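Local coordinates for protein amide synthase (Vibrio cholerae, PDB 1L5A) that acts as a nonribosomal peptide synthetase condensation enzyme, an amide synthase of vibriobactin biosynthesis, at residues T22-L27 against L119-A124; R88-D93 against S107-R112; Q182-Y187 against S278-R283; P192-T197 against W255-F260. All blocks are in the same frame, centred on the assembly; numbering follows the deposited sequence.

The four contacts form two pairs on opposite sides of the chain's centre, as expected for condensation domains, which are built from two halves related to the CoA-dependent acyltransferases. Interactions 1 and 2, with centres 8 Å apart, share the five-stranded mixed sheet, in which strands 107-114 and 117-125 are neighbours; interaction 2 is nested along the chain inside the loop closed by interaction 1. Interactions 3 and 4, 9 Å apart, meet on the antiparallel pair of strands 255-260 and 277-282, interaction 4 nested inside interaction 3. Centres of different pairs are 30 to 42 Å apart without touching, so the two pairs report on separate regions, consistent with the two-half build of the domain.

Interaction 1 (T22-L27 against L119-A124); sequences TVAHSL and LIYTRA
The phenol ring of Tyr121 meets strand 22-27 at a slant, with CE1 3.8 Å from Ala24 CB. Its CD1 lies 3.7 Å from His25 O, and the small Ala24 methyl lets the ring lie close to the sheet. The other flat group, the His25 imidazole, stands on the opposite face of the sheet, where ND1 is hydrogen-bonded to Glu138 of helix 131-150 and the side chain packs on Leu351 and Met134.

The strands run antiparallel, their axes 4.5 Å apart at 168°. Three hydrogen-bonded pairs, Val23 with Ala124, His25 with Thr122 and Leu27 with Ile120, contribute two bonds each; Thr122 N to His25 O, at 3.0 Å, is nearly straight. A water adds a second donor to His25 O at 3.1 Å and also lies 2.7 Å from Thr122 OG1, so the threonine hydroxyl is tied in through it. At one end Leu27 and Ile120 meet through their CB atoms at 3.9 Å, and Leu27 goes on to Leu141 of helix 131-150.

Strand 117-125 runs on into the HHxxxDG motif of condensation domains, to which His126 belongs. Tyr121 OH and Arg123 NH1 both reach Asp93 of helix 82-94; a buried carboxylate gripped by a hydroxyl and a guanidinium would probably stay ionised.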
# COMPACT_ATOMS: atom_id res chain seq x y z
N THR A 22 -6.13 -29.48 18.99
CA THR A 22 -7.42 -28.96 19.41
C THR A 22 -7.22 -27.68 20.20
O THR A 22 -6.17 -27.46 20.80
CB THR A 22 -8.14 -29.96 20.33
OG1 THR A 22 -8.38 -31.19 19.63
CG2 THR A 22 -9.45 -29.39 20.81
N VAL A 23 -8.23 -26.82 20.20
CA VAL A 23 -8.18 -25.58 20.96
C VAL A 23 -9.48 -25.52 21.77
O VAL A 23 -10.58 -25.46 21.22
CB VAL A 23 -8.12 -24.34 20.05
CG1 VAL A 23 -7.73 -23.12 20.88
CG2 VAL A 23 -7.13 -24.55 18.94
N ALA A 24 -9.35 -25.56 23.09
CA ALA A 24 -10.54 -25.49 23.93
C ALA A 24 -10.34 -24.54 25.10
O ALA A 24 -9.29 -24.54 25.76
CB ALA A 24 -10.92 -26.90 24.44
N HIS A 25 -11.35 -23.71 25.33
CA HIS A 25 -11.33 -22.77 26.44
C HIS A 25 -12.61 -22.94 27.26
O HIS A 25 -13.64 -23.37 26.75
CB HIS A 25 -11.27 -21.32 25.95
CG HIS A 25 -9.94 -20.91 25.41
ND1 HIS A 25 -9.47 -19.61 25.51
CD2 HIS A 25 -8.98 -21.60 24.75
CE1 HIS A 25 -8.29 -19.53 24.93
NE2 HIS A 25 -7.96 -20.72 24.47
N SER A 26 -12.54 -22.62 28.54
CA SER A 26 -13.72 -22.69 29.36
C SER A 26 -13.80 -21.33 30.01
O SER A 26 -12.78 -20.76 30.42
CB SER A 26 -13.63 -23.79 30.41
OG SER A 26 -12.69 -23.47 31.41
N LEU A 27 -15.02 -20.79 30.07
CA LEU A 27 -15.25 -19.50 30.69
C LEU A 27 -16.15 -19.75 31.88
O LEU A 27 -17.17 -20.45 31.78
CB LEU A 27 -15.91 -18.55 29.69
CG LEU A 27 -15.10 -18.18 28.45
CD1 LEU A 27 -15.89 -17.19 27.59
CD2 LEU A 27 -13.76 -17.57 28.87
N LEU A 119 -21.00 -21.74 33.14
CA LEU A 119 -19.81 -22.31 32.55
C LEU A 119 -19.97 -22.42 31.05
O LEU A 119 -20.88 -23.10 30.57
CB LEU A 119 -19.55 -23.71 33.12
CG LEU A 119 -18.18 -24.26 32.74
CD1 LEU A 119 -17.11 -23.31 33.26
CD2 LEU A 119 -18.00 -25.65 33.33
N ILE A 120 -19.10 -21.74 30.31
CA ILE A 120 -19.11 -21.77 28.86
C ILE A 120 -17.90 -22.53 28.36
O ILE A 120 -16.77 -22.25 28.77
CB ILE A 120 -19.02 -20.37 28.25
CG1 ILE A 120 -20.29 -19.59 28.55
CG2 ILE A 120 -18.80 -20.47 26.76
CD1 ILE A 120 -20.11 -18.10 28.40
N TYR A 121 -18.14 -23.49 27.49
CA TYR A 121 -17.09 -24.30 26.93
C TYR A 121 -17.09 -24.16 25.41
O TYR A 121 -18.10 -24.42 24.75
CB TYR A 121 -17.30 -25.78 27.32
CG TYR A 121 -16.39 -26.75 26.62
CD1 TYR A 121 -15.02 -26.82 26.93
CD2 TYR A 121 -16.88 -27.60 25.63
CE1 TYR A 121 -14.17 -27.74 26.27
CE2 TYR A 121 -16.05 -28.51 24.97
CZ TYR A 121 -14.70 -28.58 25.29
OH TYR A 121 -13.90 -29.49 24.63
N THR A 122 -15.95 -23.75 24.88
CA THR A 122 -15.78 -23.57 23.44
C THR A 122 -14.63 -24.44 22.95
O THR A 122 -13.56 -24.41 23.52
CB THR A 122 -15.44 -22.12 23.15
OG1 THR A 122 -16.47 -21.29 23.68
CG2 THR A 122 -15.31 -21.89 21.64
N ARG A 123 -14.86 -25.21 21.90
CA ARG A 123 -13.80 -26.04 21.36
C ARG A 123 -13.78 -26.02 19.85
O ARG A 123 -14.81 -26.08 19.20
CB ARG A 123 -13.95 -27.49 21.76
CG ARG A 123 -13.14 -28.42 20.86
CD ARG A 123 -13.86 -29.71 20.59
NE ARG A 123 -14.29 -29.81 19.20
CZ ARG A 123 -15.20 -30.66 18.75
NH1 ARG A 123 -15.80 -31.50 19.59
NH2 ARG A 123 -15.52 -30.66 17.47
N ALA A 124 -12.57 -25.99 19.32
CA ALA A 124 -12.38 -25.99 17.88
C ALA A 124 -11.09 -26.72 17.56
O ALA A 124 -10.31 -27.04 18.44
CB ALA A 124 -12.30 -24.55 17.38
O HOH W 1 -15.29 -20.88 26.08

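Interaction 2 (R88-D93 against S107-R112); sequences RQIEQD and SHQVYR
Ile90 and Gln109 bring helix 88-93 and strand 107-112 to a CA-CA separation of 8.1 Å, and the two axes run almost exactly antiparallel (173°), 10.5 Å apart at their closest. This is the return half of a beta-alpha-beta crossover: strand 72-75 leads into helix 82-94, which packs on the sheet before strand 107-114 lies down parallel to the first strand.

Every second strand residue, Ser107, Gln109 and Tyr111, faces the helix. Tyr111 reaches across to Gln89 at a slant, where OH comes within 3.4 Å of Gln89 CB and CE2 within 3.7 Å of Gln89 NE2, the amide and ring planes being 64° apart. The far end of that amide is engaged through OE1 with Gln74, so it bridges the helix to strand 72-75. Ile90 and Tyr111 point in opposite senses as they pass, touching where Ile90 CG1 lies 4.1 Å from Tyr111 CE1; the branched, oily isoleucine suits a place that also borders Leu119 and Tyr121. Gln109 crosses Asp93 at a slant with NE2 3.6 Å from Asp93 CB, its amide at a right angle to the carboxylate plane. Asp93 OD2 comes within 3.5 Å of Ser107 OG, though its carboxylate has stronger partners in Arg123 and Tyr121 of strand 117-125.

Within the strand, Tyr111 OH donates to Gln109 OE1 at 2.7 Å, approaching from above the amide plane. That bond gives both atoms a partner in a buried helix-sheet interface that is otherwise held by packing.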
# COMPACT_ATOMS: atom_id res chain seq x y z
N ARG A 88 -17.85 -33.54 33.37
CA ARG A 88 -17.73 -34.87 32.79
C ARG A 88 -17.99 -34.73 31.30
O ARG A 88 -17.37 -35.40 30.48
CB ARG A 88 -18.78 -35.85 33.33
CG ARG A 88 -18.61 -36.26 34.77
CD ARG A 88 -19.81 -37.09 35.21
NE ARG A 88 -19.69 -37.48 36.61
CZ ARG A 88 -20.69 -37.98 37.34
NH1 ARG A 88 -21.89 -38.16 36.79
NH2 ARG A 88 -20.50 -38.29 38.61
N GLN A 89 -18.93 -33.85 30.95
CA GLN A 89 -19.28 -33.67 29.56
C GLN A 89 -18.22 -32.86 28.84
O GLN A 89 -18.01 -33.03 27.64
CB GLN A 89 -20.65 -33.00 29.43
CG GLN A 89 -21.79 -33.83 30.02
CD GLN A 89 -23.13 -33.20 29.77
OE1 GLN A 89 -23.69 -33.34 28.69
NE2 GLN A 89 -23.64 -32.48 30.76
N ILE A 90 -17.54 -31.98 29.57
CA ILE A 90 -16.50 -31.21 28.93
C ILE A 90 -15.34 -32.15 28.60
O ILE A 90 -14.78 -32.10 27.50
CB ILE A 90 -16.02 -30.05 29.84
CG1 ILE A 90 -17.11 -28.98 29.89
CG2 ILE A 90 -14.71 -29.48 29.31
CD1 ILE A 90 -16.78 -27.76 30.71
N GLU A 91 -15.01 -33.03 29.54
CA GLU A 91 -13.92 -33.98 29.32
C GLU A 91 -14.34 -34.93 28.23
O GLU A 91 -13.53 -35.38 27.43
CB GLU A 91 -13.61 -34.76 30.60
CG GLU A 91 -12.48 -35.77 30.48
CD GLU A 91 -11.13 -35.15 30.11
OE1 GLU A 91 -10.84 -33.99 30.49
OE2 GLU A 91 -10.33 -35.85 29.44
N GLN A 92 -15.62 -35.25 28.19
CA GLN A 92 -16.09 -36.16 27.17
C GLN A 92 -15.74 -35.59 25.79
O GLN A 92 -15.22 -36.30 24.94
CB GLN A 92 -17.60 -36.36 27.29
CG GLN A 92 -18.20 -37.26 26.22
CD GLN A 92 -17.56 -38.63 26.20
OE1 GLN A 92 -17.61 -39.36 27.19
NE2 GLN A 92 -16.96 -38.99 25.06
N ASP A 93 -16.01 -34.31 25.58
CA ASP A 93 -15.71 -33.72 24.28
C ASP A 93 -14.20 -33.68 24.03
O ASP A 93 -13.74 -33.92 22.91
CB ASP A 93 -16.32 -32.33 24.17
CG ASP A 93 -15.97 -31.65 22.86
OD1 ASP A 93 -15.03 -30.83 22.86
OD2 ASP A 93 -16.63 -31.94 21.84
N SER A 107 -17.47 -27.14 18.92
CA SER A 107 -18.47 -27.55 19.89
C SER A 107 -18.72 -26.38 20.83
O SER A 107 -17.78 -25.64 21.17
CB SER A 107 -17.97 -28.78 20.67
OG SER A 107 -18.97 -29.32 21.51
N HIS A 108 -19.97 -26.20 21.24
CA HIS A 108 -20.33 -25.10 22.13
C HIS A 108 -21.28 -25.60 23.20
O HIS A 108 -22.39 -26.05 22.92
CB HIS A 108 -20.96 -23.96 21.32
CG HIS A 108 -20.13 -23.57 20.14
ND1 HIS A 108 -19.07 -22.69 20.24
CD2 HIS A 108 -20.11 -24.05 18.88
CE1 HIS A 108 -18.43 -22.66 19.08
NE2 HIS A 108 -19.03 -23.48 18.24
N GLN A 109 -20.85 -25.51 24.45
CA GLN A 109 -21.69 -25.99 25.53
C GLN A 109 -21.83 -24.89 26.58
O GLN A 109 -20.87 -24.19 26.87
CB GLN A 109 -21.05 -27.23 26.15
CG GLN A 109 -20.78 -28.40 25.18
CD GLN A 109 -19.81 -29.46 25.78
OE1 GLN A 109 -19.64 -29.56 27.02
NE2 GLN A 109 -19.17 -30.25 24.91
N VAL A 110 -23.03 -24.72 27.14
CA VAL A 110 -23.24 -23.72 28.18
C VAL A 110 -23.91 -24.37 29.38
O VAL A 110 -24.84 -25.16 29.22
CB VAL A 110 -24.15 -22.57 27.71
CG1 VAL A 110 -24.24 -21.51 28.80
CG2 VAL A 110 -23.62 -21.95 26.43
N TYR A 111 -23.48 -24.02 30.58
CA TYR A 111 -24.07 -24.59 31.78
C TYR A 111 -24.44 -23.57 32.83
O TYR A 111 -23.61 -22.77 33.25
CB TYR A 111 -23.13 -25.59 32.46
CG TYR A 111 -22.66 -26.70 31.58
CD1 TYR A 111 -21.44 -26.62 30.90
CD2 TYR A 111 -23.45 -27.82 31.38
CE1 TYR A 111 -21.02 -27.63 30.04
CE2 TYR A 111 -23.04 -28.84 30.52
CZ TYR A 111 -21.83 -28.73 29.85
OH TYR A 111 -21.46 -29.69 28.95
N ARG A 112 -25.68 -23.62 33.26
CA ARG A 112 -26.12 -22.75 34.34
C ARG A 112 -25.92 -23.67 35.55
O ARG A 112 -26.65 -24.64 35.74
CB ARG A 112 -27.60 -22.36 34.17
CG ARG A 112 -28.15 -21.47 35.28
CD ARG A 112 -29.56 -20.97 34.95
NE ARG A 112 -30.32 -20.63 36.15
CZ ARG A 112 -30.51 -19.39 36.61
NH1 ARG A 112 -30.01 -18.34 35.98
NH2 ARG A 112 -31.20 -19.22 37.73

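Interaction 3 (Q182-Y187 against S278-R283); sequences QFWQGY and SLPLLR
Helix 175-189 packs against strand 277-282, one of the two strands of a small antiparallel sheet with 255-260, and the contact rests on two aromatic residues one helical turn apart, Trp184 and Tyr187, which reach Leu279, Pro280 and Leu282. The helix and strand 278-282 cross at 45°, with axes 11.3 Å apart, a gap that long rings can span.

Tyr187 OH accepts the backbone N-H of Leu282 at 2.9 Å, almost straight at 173°. Tyr187 CG is anti to the backbone N (chi1 -167°), beside the carbonyl carbon, and the ring beyond it reaches the strand with CE2 and OH. Its edge meets Pro280 O in the ring plane, 3.4 Å from CE2, and the hydroxyl also brushes Leu282 CB. Beside it, the benzo ring of Trp184 crosses Leu279 at about a right angle: CD2 of the leucine makes an off-centre CH-pi contact, 3.8 Å from Trp184 CZ2. Phe183 CE2 lies over the indole, and the indole N-H is bonded to the carbonyl oxygen of His308.

The partner strand binds the N-H groups of Leu279 and Leu281, whereas position 280, on the other edge, is a proline without one. The tyrosine hydroxyl thus satisfies the Leu282 N-H on that outer edge, which the pairing with 255-260 does not reach.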
# COMPACT_ATOMS: atom_id res chain seq x y z
N GLN A 182 11.83 -13.20 -1.57
CA GLN A 182 13.16 -12.62 -1.73
C GLN A 182 13.80 -12.41 -0.35
O GLN A 182 14.90 -12.88 -0.08
CB GLN A 182 13.04 -11.27 -2.45
CG GLN A 182 14.37 -10.62 -2.80
CD GLN A 182 15.10 -11.36 -3.91
OE1 GLN A 182 15.13 -12.60 -3.93
NE2 GLN A 182 15.69 -10.61 -4.83
N PHE A 183 13.07 -11.72 0.52
CA PHE A 183 13.55 -11.41 1.85
C PHE A 183 13.91 -12.61 2.74
O PHE A 183 14.96 -12.60 3.39
CB PHE A 183 12.54 -10.52 2.57
CG PHE A 183 12.80 -10.37 4.05
CD1 PHE A 183 13.61 -9.36 4.53
CD2 PHE A 183 12.27 -11.29 4.96
CE1 PHE A 183 13.88 -9.25 5.89
CE2 PHE A 183 12.53 -11.20 6.32
CZ PHE A 183 13.35 -10.17 6.79
N TRP A 184 13.04 -13.62 2.80
CA TRP A 184 13.34 -14.77 3.66
C TRP A 184 14.52 -15.51 3.07
O TRP A 184 15.37 -16.00 3.80
CB TRP A 184 12.13 -15.71 3.82
CG TRP A 184 11.05 -15.09 4.63
CD1 TRP A 184 9.91 -14.51 4.15
CD2 TRP A 184 11.08 -14.81 6.04
NE1 TRP A 184 9.24 -13.87 5.17
CE2 TRP A 184 9.94 -14.04 6.34
CE3 TRP A 184 11.97 -15.13 7.08
CZ2 TRP A 184 9.65 -13.58 7.63
CZ3 TRP A 184 11.70 -14.67 8.37
CH2 TRP A 184 10.54 -13.90 8.63
N GLN A 185 14.57 -15.57 1.74
CA GLN A 185 15.67 -16.24 1.06
C GLN A 185 17.03 -15.64 1.47
O GLN A 185 17.99 -16.34 1.78
CB GLN A 185 15.48 -16.11 -0.43
CG GLN A 185 16.31 -17.04 -1.27
CD GLN A 185 16.03 -16.82 -2.74
OE1 GLN A 185 16.47 -15.82 -3.33
NE2 GLN A 185 15.27 -17.74 -3.35
N GLY A 186 17.10 -14.31 1.49
CA GLY A 186 18.35 -13.68 1.85
C GLY A 186 18.65 -13.77 3.32
O GLY A 186 19.80 -13.90 3.71
N TYR A 187 17.60 -13.68 4.13
CA TYR A 187 17.72 -13.73 5.59
C TYR A 187 18.37 -15.02 6.04
O TYR A 187 19.28 -15.01 6.89
CB TYR A 187 16.33 -13.64 6.22
CG TYR A 187 16.34 -13.36 7.71
CD1 TYR A 187 17.05 -12.28 8.22
CD2 TYR A 187 15.57 -14.12 8.59
CE1 TYR A 187 17.00 -11.95 9.57
CE2 TYR A 187 15.52 -13.80 9.96
CZ TYR A 187 16.23 -12.71 10.43
OH TYR A 187 16.18 -12.35 11.77
N SER A 278 4.59 -19.04 12.10
CA SER A 278 5.80 -19.18 12.91
C SER A 278 7.02 -18.71 12.13
O SER A 278 7.31 -19.23 11.05
CB SER A 278 5.99 -20.64 13.32
OG SER A 278 4.88 -21.09 14.06
N LEU A 279 7.74 -17.76 12.69
CA LEU A 279 8.90 -17.23 11.99
C LEU A 279 10.16 -17.22 12.84
O LEU A 279 10.12 -17.03 14.06
CB LEU A 279 8.61 -15.80 11.51
CG LEU A 279 7.36 -15.69 10.62
CD1 LEU A 279 6.95 -14.23 10.46
CD2 LEU A 279 7.62 -16.34 9.30
N PRO A 280 11.32 -17.45 12.19
CA PRO A 280 12.55 -17.44 12.98
C PRO A 280 13.24 -16.07 13.00
O PRO A 280 13.38 -15.42 11.97
CB PRO A 280 13.38 -18.53 12.30
CG PRO A 280 13.01 -18.37 10.87
CD PRO A 280 11.50 -18.17 10.92
N LEU A 281 13.64 -15.65 14.19
CA LEU A 281 14.36 -14.40 14.44
C LEU A 281 15.82 -14.79 14.69
O LEU A 281 16.10 -15.63 15.55
CB LEU A 281 13.81 -13.69 15.69
CG LEU A 281 14.68 -12.56 16.28
CD1 LEU A 281 14.66 -11.39 15.33
CD2 LEU A 281 14.17 -12.12 17.66
N LEU A 282 16.74 -14.20 13.94
CA LEU A 282 18.15 -14.51 14.16
C LEU A 282 18.52 -13.57 15.28
O LEU A 282 18.42 -12.35 15.12
CB LEU A 282 18.98 -14.21 12.92
CG LEU A 282 20.40 -14.80 12.96
CD1 LEU A 282 20.32 -16.29 13.28
CD2 LEU A 282 21.11 -14.57 11.64
N ARG A 283 18.90 -14.13 16.42
CA ARG A 283 19.22 -13.29 17.56
C ARG A 283 20.48 -12.50 17.33
O ARG A 283 21.48 -13.01 16.80
CB ARG A 283 19.38 -14.14 18.82
CG ARG A 283 18.16 -14.98 19.14
CD ARG A 283 18.32 -15.83 20.40
NE ARG A 283 19.55 -16.62 20.38
CZ ARG A 283 20.70 -16.21 20.89
NH1 ARG A 283 20.78 -15.01 21.48
NH2 ARG A 283 21.78 -16.98 20.79

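Interaction 4 (P192-T197 against W255-F260); sequences PDLTLT and WLWLPF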
# COMPACT_ATOMS: atom_id res chain seq x y z
N PRO A 192 23.14 -18.88 10.02
CA PRO A 192 23.39 -20.26 10.43
C PRO A 192 22.13 -21.06 10.10
O PRO A 192 21.03 -20.51 10.14
CB PRO A 192 23.59 -20.15 11.94
CG PRO A 192 24.01 -18.72 12.16
CD PRO A 192 23.19 -17.96 11.17
N ASP A 193 22.29 -22.34 9.79
CA ASP A 193 21.18 -23.22 9.45
C ASP A 193 20.10 -23.33 10.52
O ASP A 193 20.35 -23.18 11.71
CB ASP A 193 21.69 -24.63 9.15
CG ASP A 193 22.50 -24.69 7.88
OD1 ASP A 193 22.73 -25.81 7.38
OD2 ASP A 193 22.91 -23.62 7.39
N LEU A 194 18.89 -23.58 10.07
CA LEU A 194 17.77 -23.76 10.98
C LEU A 194 17.75 -25.26 11.30
O LEU A 194 18.20 -26.08 10.50
CB LEU A 194 16.46 -23.35 10.31
CG LEU A 194 16.24 -21.88 9.99
CD1 LEU A 194 15.07 -21.76 9.02
CD2 LEU A 194 16.00 -21.08 11.28
N THR A 195 17.24 -25.61 12.47
CA THR A 195 17.16 -27.00 12.85
C THR A 195 15.90 -27.67 12.32
O THR A 195 14.82 -27.11 12.42
CB THR A 195 17.16 -27.13 14.35
OG1 THR A 195 18.26 -26.39 14.89
CG2 THR A 195 17.25 -28.60 14.75
N LEU A 196 16.05 -28.86 11.76
CA LEU A 196 14.89 -29.58 11.24
C LEU A 196 14.27 -30.43 12.33
O LEU A 196 14.87 -30.66 13.38
CB LEU A 196 15.28 -30.49 10.08
CG LEU A 196 15.84 -29.86 8.81
CD1 LEU A 196 15.69 -30.87 7.68
CD2 LEU A 196 15.09 -28.57 8.45
N THR A 197 13.06 -30.89 12.06
CA THR A 197 12.33 -31.75 12.99
C THR A 197 12.99 -33.11 12.88
O THR A 197 13.27 -33.58 11.78
CB THR A 197 10.84 -31.87 12.57
OG1 THR A 197 10.19 -30.62 12.77
CG2 THR A 197 10.14 -32.98 13.39
N TRP A 255 18.68 -19.23 16.78
CA TRP A 255 17.33 -18.79 16.48
C TRP A 255 16.33 -18.78 17.63
O TRP A 255 16.40 -19.60 18.54
CB TRP A 255 16.78 -19.63 15.35
CG TRP A 255 17.60 -19.58 14.11
CD1 TRP A 255 18.52 -20.50 13.69
CD2 TRP A 255 17.49 -18.62 13.05
NE1 TRP A 255 18.98 -20.18 12.43
CE2 TRP A 255 18.36 -19.03 12.02
CE3 TRP A 255 16.73 -17.45 12.88
CZ2 TRP A 255 18.48 -18.32 10.82
CZ3 TRP A 255 16.86 -16.75 11.70
CH2 TRP A 255 17.73 -17.18 10.68
N LEU A 256 15.39 -17.83 17.56
CA LEU A 256 14.29 -17.71 18.53
C LEU A 256 13.05 -17.67 17.64
O LEU A 256 12.95 -16.80 16.80
CB LEU A 256 14.35 -16.40 19.30
CG LEU A 256 13.88 -16.41 20.76
CD1 LEU A 256 13.39 -15.01 21.12
CD2 LEU A 256 12.79 -17.44 21.00
N TRP A 257 12.12 -18.60 17.82
CA TRP A 257 10.93 -18.60 16.99
C TRP A 257 9.81 -17.80 17.62
O TRP A 257 9.63 -17.83 18.84
CB TRP A 257 10.46 -20.02 16.72
CG TRP A 257 11.37 -20.81 15.81
CD1 TRP A 257 12.54 -21.43 16.16
CD2 TRP A 257 11.20 -21.04 14.41
NE1 TRP A 257 13.10 -22.03 15.06
CE2 TRP A 257 12.30 -21.82 13.98
CE3 TRP A 257 10.22 -20.67 13.48
CZ2 TRP A 257 12.45 -22.23 12.65
CZ3 TRP A 257 10.36 -21.09 12.15
CH2 TRP A 257 11.47 -21.86 11.75
N LEU A 258 9.08 -17.09 16.76
CA LEU A 258 7.97 -16.21 17.14
C LEU A 258 6.71 -16.50 16.37
O LEU A 258 6.74 -17.06 15.26
CB LEU A 258 8.27 -14.76 16.79
CG LEU A 258 9.46 -14.03 17.34
CD1 LEU A 258 9.57 -12.70 16.64
CD2 LEU A 258 9.27 -13.85 18.84
N PRO A 259 5.57 -16.10 16.94
CA PRO A 259 4.34 -16.33 16.20
C PRO A 259 3.91 -14.94 15.71
O PRO A 259 3.74 -14.03 16.53
CB PRO A 259 3.39 -16.90 17.27
CG PRO A 259 3.75 -16.13 18.46
CD PRO A 259 5.29 -15.96 18.38
N PHE A 260 3.81 -14.75 14.40
CA PHE A 260 3.32 -13.47 13.88
C PHE A 260 1.82 -13.70 13.59
O PHE A 260 1.45 -14.52 12.73
CB PHE A 260 4.05 -13.06 12.60
CG PHE A 260 3.39 -11.92 11.88
CD1 PHE A 260 3.05 -10.75 12.58
CD2 PHE A 260 3.05 -12.02 10.53
CE1 PHE A 260 2.37 -9.72 11.95
CE2 PHE A 260 2.37 -10.98 9.89
CZ PHE A 260 2.03 -9.83 10.60
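Leu194 and Trp255 mark the nearest approach of the two backbones, CA to CA 7.4 Å, where the irregular segment 192-197 passes the beginning of strand 255-260.

The indole of Trp255 is used on a face and at an edge. Over its five-membered ring sits the methyl CD2 of Leu194, close to the ring normal in a CH-pi contact; leucine and indole cross at about a right angle. Leu194 CG is anti to the carbonyl carbon (chi1 -68°), which sets it beside the backbone N and 4.0 Å from Trp255 NE1. The same CD2 methyl touches a second indole, lying 4.0 Å from Trp257 CZ2, so one slim leucine branch serves two large aromatic residues, both of which also border Pro280 of the neighbouring strand.

At the edge, Trp255 NE1 donates to Pro192 O at 3.1 Å. The oxygen lies near the indole plane, but the bond is bent, 141° at the hydrogen, and the donor stands well above the carbonyl plane. A second, weak bond runs from Trp255 NE1 to Asp193 O at 3.4 Å, making the N-H shared between successive carbonyls. Pro192 O also rests 3.4 Å from Trp255 CZ2. Tryptophan suits this place because a single flat group offers both a broad apolar face for Leu194 and an N-H for peptide oxygens whose residues are exposed to solvent.

The arrangement is a linker packed by Leu194 against Trp255, Trp257 and Pro280 of a two-stranded antiparallel sheet: the chain leaving helix 175-189 is fastened to 255-260 on its way to strand 208-214 of the four-stranded sheet.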